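Local atomic coordinates of DyP-type peroxidase (Thermobifida cellulosilytica, PDB entry 4GS1), a protein that is a haem-containing DyP-type peroxidase that probably oxidises dyes and related substrates at the expense of hydrogen peroxide. Residues P226-P231 with W235-S240; P126-D131 with G345-G350; D261-R264 with H269-T272. All blocks are in the same frame, centred on the assembly; numbering follows the deposited sequence.

Interaction 1: P226-P231 with W235-S240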
ATOM      1  N   PRO B 226       8.244 -32.588  -9.409  1.00 25.42           N
ATOM      2  CA  PRO B 226       8.436 -34.040  -9.313  1.00 27.17           C
ATOM      3  C   PRO B 226       9.907 -34.356  -9.079  1.00 28.61           C
ATOM      4  O   PRO B 226      10.752 -33.517  -9.410  1.00 28.39           O
ATOM      5  CB  PRO B 226       7.986 -34.545 -10.689  1.00 27.54           C
ATOM      6  CG  PRO B 226       8.159 -33.379 -11.606  1.00 30.95           C
ATOM      7  CD  PRO B 226       7.889 -32.156 -10.772  1.00 25.61           C
ATOM      8  N   PRO B 227      10.211 -35.529  -8.497  1.00 31.88           N
ATOM      9  CA  PRO B 227      11.602 -35.873  -8.175  1.00 32.39           C
ATOM     10  C   PRO B 227      12.514 -35.838  -9.400  1.00 33.03           C
ATOM     11  O   PRO B 227      12.138 -36.344 -10.461  1.00 32.83           O
ATOM     12  CB  PRO B 227      11.494 -37.304  -7.640  1.00 38.81           C
ATOM     13  CG  PRO B 227      10.107 -37.392  -7.090  1.00 37.23           C
ATOM     14  CD  PRO B 227       9.267 -36.560  -8.030  1.00 35.31           C
ATOM     15  N   ALA B 228      13.687 -35.229  -9.249  1.00 27.59           N
ATOM     16  CA  ALA B 228      14.664 -35.127 -10.332  1.00 31.85           C
ATOM     17  C   ALA B 228      15.274 -36.484 -10.653  1.00 32.55           C
ATOM     18  O   ALA B 228      15.420 -37.327  -9.767  1.00 29.79           O
ATOM     19  CB  ALA B 228      15.763 -34.145  -9.957  1.00 32.09           C
ATOM     20  N   ASP B 229      15.638 -36.693 -11.915  1.00 37.85           N
ATOM     21  CA  ASP B 229      16.364 -37.904 -12.294  1.00 46.08           C
ATOM     22  C   ASP B 229      17.857 -37.754 -11.996  1.00 44.67           C
ATOM     23  O   ASP B 229      18.556 -38.739 -11.758  1.00 53.47           O
ATOM     24  CB  ASP B 229      16.137 -38.243 -13.770  1.00 59.00           C
ATOM     25  CG  ASP B 229      14.789 -38.899 -14.020  1.00 69.36           C
ATOM     26  OD1 ASP B 229      14.253 -38.739 -15.137  1.00 75.72           O
ATOM     27  OD2 ASP B 229      14.267 -39.572 -13.104  1.00 70.82           O
ATOM     28  N   ASP B 230      18.328 -36.510 -12.003  1.00 33.42           N
ATOM     29  CA  ASP B 230      19.720 -36.186 -11.703  1.00 29.69           C
ATOM     30  C   ASP B 230      19.813 -35.772 -10.239  1.00 32.43           C
ATOM     31  O   ASP B 230      19.204 -34.783  -9.836  1.00 32.13           O
ATOM     32  CB  ASP B 230      20.180 -35.035 -12.605  1.00 31.36           C
ATOM     33  CG  ASP B 230      21.661 -34.709 -12.463  1.00 40.07           C
ATOM     34  OD1 ASP B 230      22.183 -33.972 -13.331  1.00 35.37           O
ATOM     35  OD2 ASP B 230      22.310 -35.176 -11.499  1.00 38.40           O
ATOM     36  N   PRO B 231      20.572 -36.532  -9.435  1.00 32.81           N
ATOM     37  CA  PRO B 231      20.701 -36.263  -7.998  1.00 28.52           C
ATOM     38  C   PRO B 231      21.208 -34.853  -7.693  1.00 29.68           C
ATOM     39  O   PRO B 231      20.901 -34.307  -6.635  1.00 31.22           O
ATOM     40  CB  PRO B 231      21.733 -37.297  -7.541  1.00 32.97           C
ATOM     41  CG  PRO B 231      21.606 -38.415  -8.529  1.00 35.48           C
ATOM     42  CD  PRO B 231      21.299 -37.750  -9.839  1.00 36.75           C
ATOM     43  N   TRP B 235      17.727 -31.148  -4.929  1.00 23.88           N
ATOM     44  CA  TRP B 235      17.455 -30.156  -3.888  1.00 23.69           C
ATOM     45  C   TRP B 235      16.105 -29.472  -4.090  1.00 20.65           C
ATOM     46  O   TRP B 235      15.563 -28.879  -3.154  1.00 24.69           O
ATOM     47  CB  TRP B 235      18.576 -29.111  -3.797  1.00 23.99           C
ATOM     48  CG  TRP B 235      18.754 -28.267  -5.029  1.00 24.75           C
ATOM     49  CD1 TRP B 235      19.458 -28.596  -6.155  1.00 24.21           C
ATOM     50  CD2 TRP B 235      18.240 -26.943  -5.248  1.00 22.15           C
ATOM     51  NE1 TRP B 235      19.403 -27.563  -7.066  1.00 24.48           N
ATOM     52  CE2 TRP B 235      18.662 -26.537  -6.535  1.00 21.91           C
ATOM     53  CE3 TRP B 235      17.465 -26.061  -4.485  1.00 21.37           C
ATOM     54  CZ2 TRP B 235      18.332 -25.289  -7.074  1.00 19.21           C
ATOM     55  CZ3 TRP B 235      17.133 -24.823  -5.023  1.00 21.29           C
ATOM     56  CH2 TRP B 235      17.569 -24.447  -6.302  1.00 21.92           C
ATOM     57  N   MET B 236      15.569 -29.556  -5.306  1.00 22.35           N
ATOM     58  CA  MET B 236      14.260 -28.965  -5.607  1.00 20.02           C
ATOM     59  C   MET B 236      13.109 -29.972  -5.582  1.00 19.45           C
ATOM     60  O   MET B 236      11.962 -29.596  -5.825  1.00 22.42           O
ATOM     61  CB  MET B 236      14.267 -28.219  -6.951  1.00 20.05           C
ATOM     62  CG  MET B 236      14.617 -26.741  -6.848  1.00 18.74           C
ATOM     63  SD  MET B 236      13.560 -25.836  -5.701  1.00 19.23           S
ATOM     64  CE  MET B 236      12.009 -25.832  -6.604  1.00 17.63           C
ATOM     65  N   ASP B 237      13.399 -31.239  -5.287  1.00 20.32           N
ATOM     66  CA  ASP B 237      12.329 -32.228  -5.118  1.00 21.34           C
ATOM     67  C   ASP B 237      11.320 -31.752  -4.074  1.00 23.99           C
ATOM     68  O   ASP B 237      11.695 -31.415  -2.948  1.00 21.95           O
ATOM     69  CB  ASP B 237      12.899 -33.586  -4.680  1.00 23.59           C
ATOM     70  CG  ASP B 237      13.670 -34.295  -5.782  1.00 32.93           C
ATOM     71  OD1 ASP B 237      13.893 -33.690  -6.849  1.00 27.97           O
ATOM     72  OD2 ASP B 237      14.070 -35.463  -5.569  1.00 33.15           O
ATOM     73  N   GLY B 238      10.045 -31.705  -4.450  1.00 22.21           N
ATOM     74  CA  GLY B 238       9.007 -31.273  -3.527  1.00 23.55           C
ATOM     75  C   GLY B 238       8.857 -29.764  -3.406  1.00 20.25           C
ATOM     76  O   GLY B 238       7.963 -29.277  -2.705  1.00 21.81           O
ATOM     77  N   GLY B 239       9.727 -29.015  -4.081  1.00 17.81           N
ATOM     78  CA  GLY B 239       9.649 -27.559  -4.048  1.00 17.56           C
ATOM     79  C   GLY B 239       8.636 -27.037  -5.055  1.00 18.31           C
ATOM     80  O   GLY B 239       7.918 -27.815  -5.678  1.00 19.65           O
ATOM     81  N   SER B 240       8.566 -25.722  -5.227  1.00 13.07           N
ATOM     82  CA  SER B 240       7.690 -25.163  -6.252  1.00 14.04           C
ATOM     83  C   SER B 240       8.453 -24.064  -6.957  1.00 17.86           C
ATOM     84  O   SER B 240       9.434 -23.547  -6.410  1.00 18.70           O
ATOM     85  CB  SER B 240       6.409 -24.610  -5.629  1.00 13.21           C
ATOM     86  OG  SER B 240       5.472 -24.230  -6.637  1.00 15.20           O
TER
HETATM   87  O   HOH W   1      12.749 -31.822  -8.543  1.00 33.72           O
HETATM   88  O   HOH W   2      15.434 -37.215  -7.015  1.00 32.28           O
HETATM   89  O   HOH W   3      20.711 -31.794  -5.106  1.00 29.87           O

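Interaction 2: P126-D131 with G345-G350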
ATOM      1  N   PRO B 126      18.365 -27.189 -12.082  1.00 21.31           N
ATOM      2  CA  PRO B 126      17.371 -28.013 -12.777  1.00 23.46           C
ATOM      3  C   PRO B 126      16.909 -27.346 -14.065  1.00 24.52           C
ATOM      4  O   PRO B 126      16.943 -26.114 -14.151  1.00 22.25           O
ATOM      5  CB  PRO B 126      16.203 -28.081 -11.783  1.00 23.25           C
ATOM      6  CG  PRO B 126      16.803 -27.721 -10.439  1.00 21.68           C
ATOM      7  CD  PRO B 126      17.882 -26.731 -10.765  1.00 21.23           C
ATOM      8  N   ASP B 127      16.498 -28.135 -15.056  1.00 23.72           N
ATOM      9  CA  ASP B 127      15.961 -27.571 -16.293  1.00 24.35           C
ATOM     10  C   ASP B 127      14.803 -26.605 -16.017  1.00 25.46           C
ATOM     11  O   ASP B 127      14.615 -25.627 -16.741  1.00 23.76           O
ATOM     12  CB  ASP B 127      15.475 -28.682 -17.233  1.00 26.87           C
ATOM     13  CG  ASP B 127      16.611 -29.458 -17.864  1.00 36.56           C
ATOM     14  OD1 ASP B 127      17.778 -29.025 -17.762  1.00 35.98           O
ATOM     15  OD2 ASP B 127      16.327 -30.506 -18.477  1.00 37.44           O
ATOM     16  N   ALA B 128      14.029 -26.882 -14.972  1.00 22.22           N
ATOM     17  CA  ALA B 128      12.877 -26.046 -14.629  1.00 21.60           C
ATOM     18  C   ALA B 128      13.281 -24.642 -14.185  1.00 21.18           C
ATOM     19  O   ALA B 128      12.446 -23.732 -14.161  1.00 20.85           O
ATOM     20  CB  ALA B 128      12.025 -26.723 -13.554  1.00 22.86           C
ATOM     21  N   LEU B 129      14.549 -24.474 -13.817  1.00 17.36           N
ATOM     22  CA  LEU B 129      15.068 -23.157 -13.429  1.00 19.60           C
ATOM     23  C   LEU B 129      15.689 -22.404 -14.617  1.00 21.34           C
ATOM     24  O   LEU B 129      16.333 -21.376 -14.437  1.00 20.77           O
ATOM     25  CB  LEU B 129      16.066 -23.291 -12.265  1.00 17.30           C
ATOM     26  CG  LEU B 129      16.511 -22.051 -11.476  1.00 18.14           C
ATOM     27  CD1 LEU B 129      15.320 -21.175 -11.105  1.00 18.80           C
ATOM     28  CD2 LEU B 129      17.275 -22.456 -10.222  1.00 20.76           C
ATOM     29  N   ALA B 130      15.480 -22.893 -15.836  1.00 21.70           N
ATOM     30  CA  ALA B 130      15.984 -22.170 -17.014  1.00 22.75           C
ATOM     31  C   ALA B 130      15.330 -20.797 -17.100  1.00 20.13           C
ATOM     32  O   ALA B 130      14.170 -20.639 -16.719  1.00 20.88           O
ATOM     33  CB  ALA B 130      15.714 -22.957 -18.288  1.00 21.26           C
ATOM     34  N   ASP B 131      16.065 -19.803 -17.592  1.00 20.93           N
ATOM     35  CA  ASP B 131      15.495 -18.467 -17.750  1.00 17.06           C
ATOM     36  C   ASP B 131      14.212 -18.495 -18.580  1.00 24.30           C
ATOM     37  O   ASP B 131      14.071 -19.294 -19.514  1.00 22.67           O
ATOM     38  CB  ASP B 131      16.505 -17.512 -18.403  1.00 20.87           C
ATOM     39  CG  ASP B 131      17.720 -17.244 -17.530  1.00 30.88           C
ATOM     40  OD1 ASP B 131      18.730 -16.739 -18.073  1.00 28.02           O
ATOM     41  OD2 ASP B 131      17.683 -17.532 -16.314  1.00 24.81           O
ATOM     42  N   GLY B 345       4.973 -26.798 -10.620  1.00 15.12           N
ATOM     43  CA  GLY B 345       6.087 -27.719 -10.438  1.00 13.95           C
ATOM     44  C   GLY B 345       7.167 -27.539 -11.494  1.00 18.48           C
ATOM     45  O   GLY B 345       8.316 -27.948 -11.300  1.00 18.08           O
ATOM     46  N   ASN B 346       6.795 -26.940 -12.622  1.00 17.81           N
ATOM     47  CA  ASN B 346       7.703 -26.781 -13.753  1.00 15.84           C
ATOM     48  C   ASN B 346       7.175 -25.685 -14.675  1.00 15.73           C
ATOM     49  O   ASN B 346       6.113 -25.852 -15.285  1.00 18.87           O
ATOM     50  CB  ASN B 346       7.779 -28.110 -14.516  1.00 18.69           C
ATOM     51  CG  ASN B 346       8.642 -28.037 -15.762  1.00 21.40           C
ATOM     52  OD1 ASN B 346       9.315 -27.036 -16.024  1.00 20.74           O
ATOM     53  ND2 ASN B 346       8.645 -29.128 -16.534  1.00 27.52           N
ATOM     54  N   PRO B 347       7.895 -24.550 -14.772  1.00 17.49           N
ATOM     55  CA  PRO B 347       7.389 -23.473 -15.635  1.00 14.61           C
ATOM     56  C   PRO B 347       7.167 -23.911 -17.081  1.00 19.71           C
ATOM     57  O   PRO B 347       6.300 -23.362 -17.768  1.00 17.76           O
ATOM     58  CB  PRO B 347       8.495 -22.411 -15.553  1.00 17.01           C
ATOM     59  CG  PRO B 347       9.120 -22.639 -14.189  1.00 17.78           C
ATOM     60  CD  PRO B 347       9.126 -24.152 -14.064  1.00 19.41           C
ATOM     61  N   ALA B 348       7.908 -24.915 -17.537  1.00 20.33           N
ATOM     62  CA  ALA B 348       7.736 -25.398 -18.905  1.00 20.35           C
ATOM     63  C   ALA B 348       6.375 -26.041 -19.150  1.00 18.37           C
ATOM     64  O   ALA B 348       5.936 -26.156 -20.303  1.00 22.46           O
ATOM     65  CB  ALA B 348       8.860 -26.357 -19.277  1.00 23.07           C
ATOM     66  N   THR B 349       5.709 -26.474 -18.079  1.00 18.61           N
ATOM     67  CA  THR B 349       4.348 -27.014 -18.182  1.00 18.12           C
ATOM     68  C   THR B 349       3.349 -26.213 -17.342  1.00 19.51           C
ATOM     69  O   THR B 349       2.332 -26.733 -16.874  1.00 17.56           O
ATOM     70  CB  THR B 349       4.287 -28.518 -17.832  1.00 23.19           C
ATOM     71  OG1 THR B 349       4.693 -28.726 -16.472  1.00 23.44           O
ATOM     72  CG2 THR B 349       5.210 -29.293 -18.750  1.00 20.76           C
ATOM     73  N   GLY B 350       3.660 -24.933 -17.163  1.00 16.31           N
ATOM     74  CA  GLY B 350       2.799 -24.013 -16.434  1.00 15.50           C
ATOM     75  C   GLY B 350       2.771 -22.662 -17.135  1.00 15.50           C
ATOM     76  O   GLY B 350       2.221 -22.533 -18.227  1.00 16.05           O
TER

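Interaction 3: D261-R264 with H269-T272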
ATOM      1  N   ASP B 261     -18.315  -5.410 -23.623  1.00 17.66           N
ATOM      2  CA  ASP B 261     -17.035  -5.567 -24.303  1.00 17.16           C
ATOM      3  C   ASP B 261     -15.920  -5.993 -23.340  1.00 17.55           C
ATOM      4  O   ASP B 261     -15.066  -6.807 -23.698  1.00 16.95           O
ATOM      5  CB  ASP B 261     -16.653  -4.288 -25.065  1.00 17.09           C
ATOM      6  CG  ASP B 261     -17.454  -4.111 -26.345  1.00 24.60           C
ATOM      7  OD1 ASP B 261     -17.944  -5.120 -26.898  1.00 22.92           O
ATOM      8  OD2 ASP B 261     -17.580  -2.956 -26.801  1.00 25.73           O
ATOM      9  N   ARG B 262     -15.938  -5.461 -22.122  1.00 15.80           N
ATOM     10  CA  ARG B 262     -14.967  -5.886 -21.107  1.00 12.77           C
ATOM     11  C   ARG B 262     -15.119  -7.367 -20.817  1.00 15.33           C
ATOM     12  O   ARG B 262     -14.126  -8.081 -20.636  1.00 15.06           O
ATOM     13  CB  ARG B 262     -15.154  -5.108 -19.800  1.00 16.11           C
ATOM     14  CG  ARG B 262     -14.864  -3.627 -19.919  1.00 18.06           C
ATOM     15  CD  ARG B 262     -15.073  -2.931 -18.587  1.00 19.86           C
ATOM     16  NE  ARG B 262     -15.269  -1.496 -18.774  1.00 22.74           N
ATOM     17  CZ  ARG B 262     -15.494  -0.631 -17.794  1.00 25.25           C
ATOM     18  NH1 ARG B 262     -15.537  -1.043 -16.540  1.00 29.90           N
ATOM     19  NH2 ARG B 262     -15.665   0.653 -18.080  1.00 24.87           N
ATOM     20  N   GLU B 263     -16.367  -7.816 -20.754  1.00 15.36           N
ATOM     21  CA  GLU B 263     -16.647  -9.226 -20.491  1.00 15.00           C
ATOM     22  C   GLU B 263     -16.141 -10.104 -21.622  1.00 18.58           C
ATOM     23  O   GLU B 263     -15.639 -11.197 -21.373  1.00 19.09           O
ATOM     24  CB  GLU B 263     -18.150  -9.444 -20.247  1.00 14.90           C
ATOM     25  CG  GLU B 263     -18.621  -8.773 -18.943  1.00 14.23           C
ATOM     26  CD  GLU B 263     -20.114  -8.865 -18.698  1.00 21.18           C
ATOM     27  OE1 GLU B 263     -20.890  -8.886 -19.679  1.00 24.22           O
ATOM     28  OE2 GLU B 263     -20.513  -8.888 -17.506  1.00 20.46           O
ATOM     29  N   ARG B 264     -16.236  -9.614 -22.856  1.00 15.25           N
ATOM     30  CA  ARG B 264     -15.750 -10.376 -24.010  1.00 18.22           C
ATOM     31  C   ARG B 264     -14.221 -10.437 -24.094  1.00 19.97           C
ATOM     32  O   ARG B 264     -13.667 -11.372 -24.682  1.00 19.07           O
ATOM     33  CB  ARG B 264     -16.340  -9.835 -25.320  1.00 20.20           C
ATOM     34  CG  ARG B 264     -17.792 -10.193 -25.529  1.00 24.10           C
ATOM     35  CD  ARG B 264     -18.401  -9.431 -26.699  1.00 23.78           C
ATOM     36  NE  ARG B 264     -19.853  -9.432 -26.598  1.00 35.01           N
ATOM     37  CZ  ARG B 264     -20.607  -8.346 -26.482  1.00 27.09           C
ATOM     38  NH1 ARG B 264     -20.069  -7.128 -26.499  1.00 24.02           N
ATOM     39  NH2 ARG B 264     -21.916  -8.483 -26.384  1.00 36.79           N
ATOM     40  N   HIS B 269     -18.552 -13.146 -17.252  1.00 14.97           N
ATOM     41  CA  HIS B 269     -19.346 -12.024 -16.747  1.00 17.38           C
ATOM     42  C   HIS B 269     -18.644 -11.292 -15.610  1.00 17.00           C
ATOM     43  O   HIS B 269     -18.016 -11.917 -14.754  1.00 18.01           O
ATOM     44  CB  HIS B 269     -20.690 -12.540 -16.223  1.00 16.38           C
ATOM     45  CG  HIS B 269     -21.592 -13.061 -17.293  1.00 17.98           C
ATOM     46  ND1 HIS B 269     -22.434 -12.247 -18.015  1.00 25.48           N
ATOM     47  CD2 HIS B 269     -21.785 -14.319 -17.765  1.00 20.40           C
ATOM     48  CE1 HIS B 269     -23.111 -12.978 -18.887  1.00 25.52           C
ATOM     49  NE2 HIS B 269     -22.737 -14.237 -18.752  1.00 20.82           N
ATOM     50  N   LEU B 270     -18.775  -9.964 -15.578  1.00 13.00           N
ATOM     51  CA  LEU B 270     -18.139  -9.165 -14.536  1.00 17.68           C
ATOM     52  C   LEU B 270     -18.865  -9.291 -13.198  1.00 20.40           C
ATOM     53  O   LEU B 270     -18.223  -9.414 -12.150  1.00 21.85           O
ATOM     54  CB  LEU B 270     -18.046  -7.691 -14.959  1.00 20.33           C
ATOM     55  CG  LEU B 270     -16.746  -7.212 -15.616  1.00 25.31           C
ATOM     56  CD1 LEU B 270     -16.902  -5.793 -16.158  1.00 30.21           C
ATOM     57  CD2 LEU B 270     -15.578  -7.276 -14.630  1.00 18.01           C
ATOM     58  N   ASP B 271     -20.194  -9.271 -13.224  1.00 19.33           N
ATOM     59  CA  ASP B 271     -20.957  -9.328 -11.977  1.00 22.45           C
ATOM     60  C   ASP B 271     -20.874 -10.673 -11.246  1.00 25.19           C
ATOM     61  O   ASP B 271     -20.550 -10.723 -10.055  1.00 23.39           O
ATOM     62  CB  ASP B 271     -22.421  -8.882 -12.182  1.00 24.85           C
ATOM     63  CG  ASP B 271     -23.160  -9.678 -13.259  1.00 35.20           C
ATOM     64  OD1 ASP B 271     -22.539 -10.434 -14.036  1.00 26.31           O
ATOM     65  OD2 ASP B 271     -24.399  -9.527 -13.336  1.00 37.42           O
ATOM     66  N   THR B 272     -21.144 -11.757 -11.960  1.00 21.10           N
ATOM     67  CA  THR B 272     -21.217 -13.077 -11.338  1.00 20.13           C
ATOM     68  C   THR B 272     -19.928 -13.871 -11.467  1.00 20.70           C
ATOM     69  O   THR B 272     -19.720 -14.846 -10.744  1.00 18.26           O
ATOM     70  CB  THR B 272     -22.301 -13.925 -11.991  1.00 19.19           C
ATOM     71  OG1 THR B 272     -21.977 -14.116 -13.375  1.00 18.36           O
ATOM     72  CG2 THR B 272     -23.668 -13.248 -11.886  1.00 23.82           C
TER
HETATM   73  O   HOH W   4     -21.632  -7.483 -15.358  1.00 29.73           O
HETATM   74  O   HOH W   5     -23.002  -9.837 -17.161  1.00 31.25           O

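Interaction 1: P226-P231 with W235-S240
Asp237 reaches across a short surface loop and takes hold of Pro227 and Ala228, the three residues that bury most of the area here. Its carboxylate oxygen OD1 accepts a hydrogen bond from Ala228 N at 2.9 Å; the approach is nearly straight at the hydrogen (162°), but the donor stands 35° above the carboxylate plane. The side chain can do this because CG lies beside its own backbone N, anti to the carbonyl carbon (chi1 -71°), which brings OD1 in line with the N-H of Ala228. Pro227 CA comes to 3.4 Å from Asp237 OD1, while Pro227 CB lies 3.8 Å from Asp237 OD2. Two waters extend the grip: one donates to Pro226 O and Asp237 OD1, the other to Ala228 O and Asp237 OD2, at 2.6 Å from the latter. One carboxylate thus serves as a shared acceptor for the loop. Directly around Asp237 the chain makes a type II beta turn from Met236 to Gly239, closed by Gly239 N to Met236 O; Gly238 and Gly239 also bond through their backbones to Ala225. The loop runs from helix 217-223 to strand 240-249; within it, Trp235 packs on strand 369-379 and helix 390-393.

Interaction 2: P126-D131 with G345-G350
Ala128 is the residue of 126-131 that meets 345-350, and the chain leading up to it sets its position. Pro126 O accepts from Leu129 N, starting a short 3-10 turn through Asp127 and Ala128 that brings the Ala128 methyl round to the other loop. That methyl, CB, sits 3.7 Å from Asn346 OD1 and 3.9 Å from Pro347 CD, lodged against both. Ala128 O continues the contact, 3.3 Å from Pro347 CD and 3.5 Å from Pro347 CG. Beyond it Leu129 turns away to pack on Tyr241 and Leu376, and Asp131 forms a salt bridge with Arg125. In the facing loop Asn346 is held by an Asx turn. With CG anti to the backbone N (chi1 177°), OD1 folds forward to accept from Ala348 N at 3.0 Å, the donor standing 64° above the carbonyl plane. Tyr241 also touches both Ala128 and Pro347. No hydrogen bond crosses between the loops: a methyl, a proline ring and two carbonyl oxygens meet, so this join of the N-terminal and C-terminal family regions probably rests mainly on close fit, perhaps with a weak C-H...O contribution at Pro347 CD, while the amide oxygen is engaged within its own loop.

Interaction 3: D261-R264 with H269-T272
The carboxylate of Glu263 and the imidazole of His269 cross with their planes 84° apart, and Glu263 OE2 is directed at the backbone of His269 and Leu270, with the ring off to one side. There Leu270 N donates to OE2 at 2.8 Å in an almost linear bond (171°), meeting the oxygen on its anti side, somewhat out of the carboxylate plane. Glu263 leaves helix 259-266 with CG anti to the carbonyl carbon and an extended chain beyond it, which carries OE2 to within 3.4 Å of His269 CA. Alongside, Arg262 and Leu270 slant across each other, Leu270 CD1 lying 4.1 Å from Arg262 CB; the Leu270 side chain is about 7 Å from the haem. The guanidinium of Arg262 goes its own way, bonding to Leu257 O and making a cation-pi contact with Trp254. A water 2.6 Å from His269 ND1, in the plane of the ring, also lies within bonding distance of Glu263 OE2, and another donates to OE2 and accepts a weak bond from Asp271 N. Were Glu263 replaced by alanine, Leu270 N would probably lose its carboxylate acceptor and the bridging waters their shared anchor. One carboxylate oxygen thus gathers an amide, a water and perhaps a second water, donors that would be expected to temper the repulsion from Asp271 OD1, 4.3 Å from Glu263 OE2.

In the fold
From the N terminus, the chain first reaches 126-131, in the loop between helix 113-118 and strand 149-155, whose partner at 345-350 comes more than two hundred residues later. Interaction 2 therefore closes a very long loop, tying the N-terminal family region to the chain between strand 334-344 and helix 351-360. Interactions 1 and 3 are both nested inside it, one after the other: 226-231 meets 235-240, which leads into strand 240-249, then 261-264 on helix 259-266 meets the chain directly after that helix. Interactions 1 and 2 touch, Trp235 packing on Pro126, whereas interaction 3 lies across the chain's centre from interaction 1, their centres about 41 Å apart.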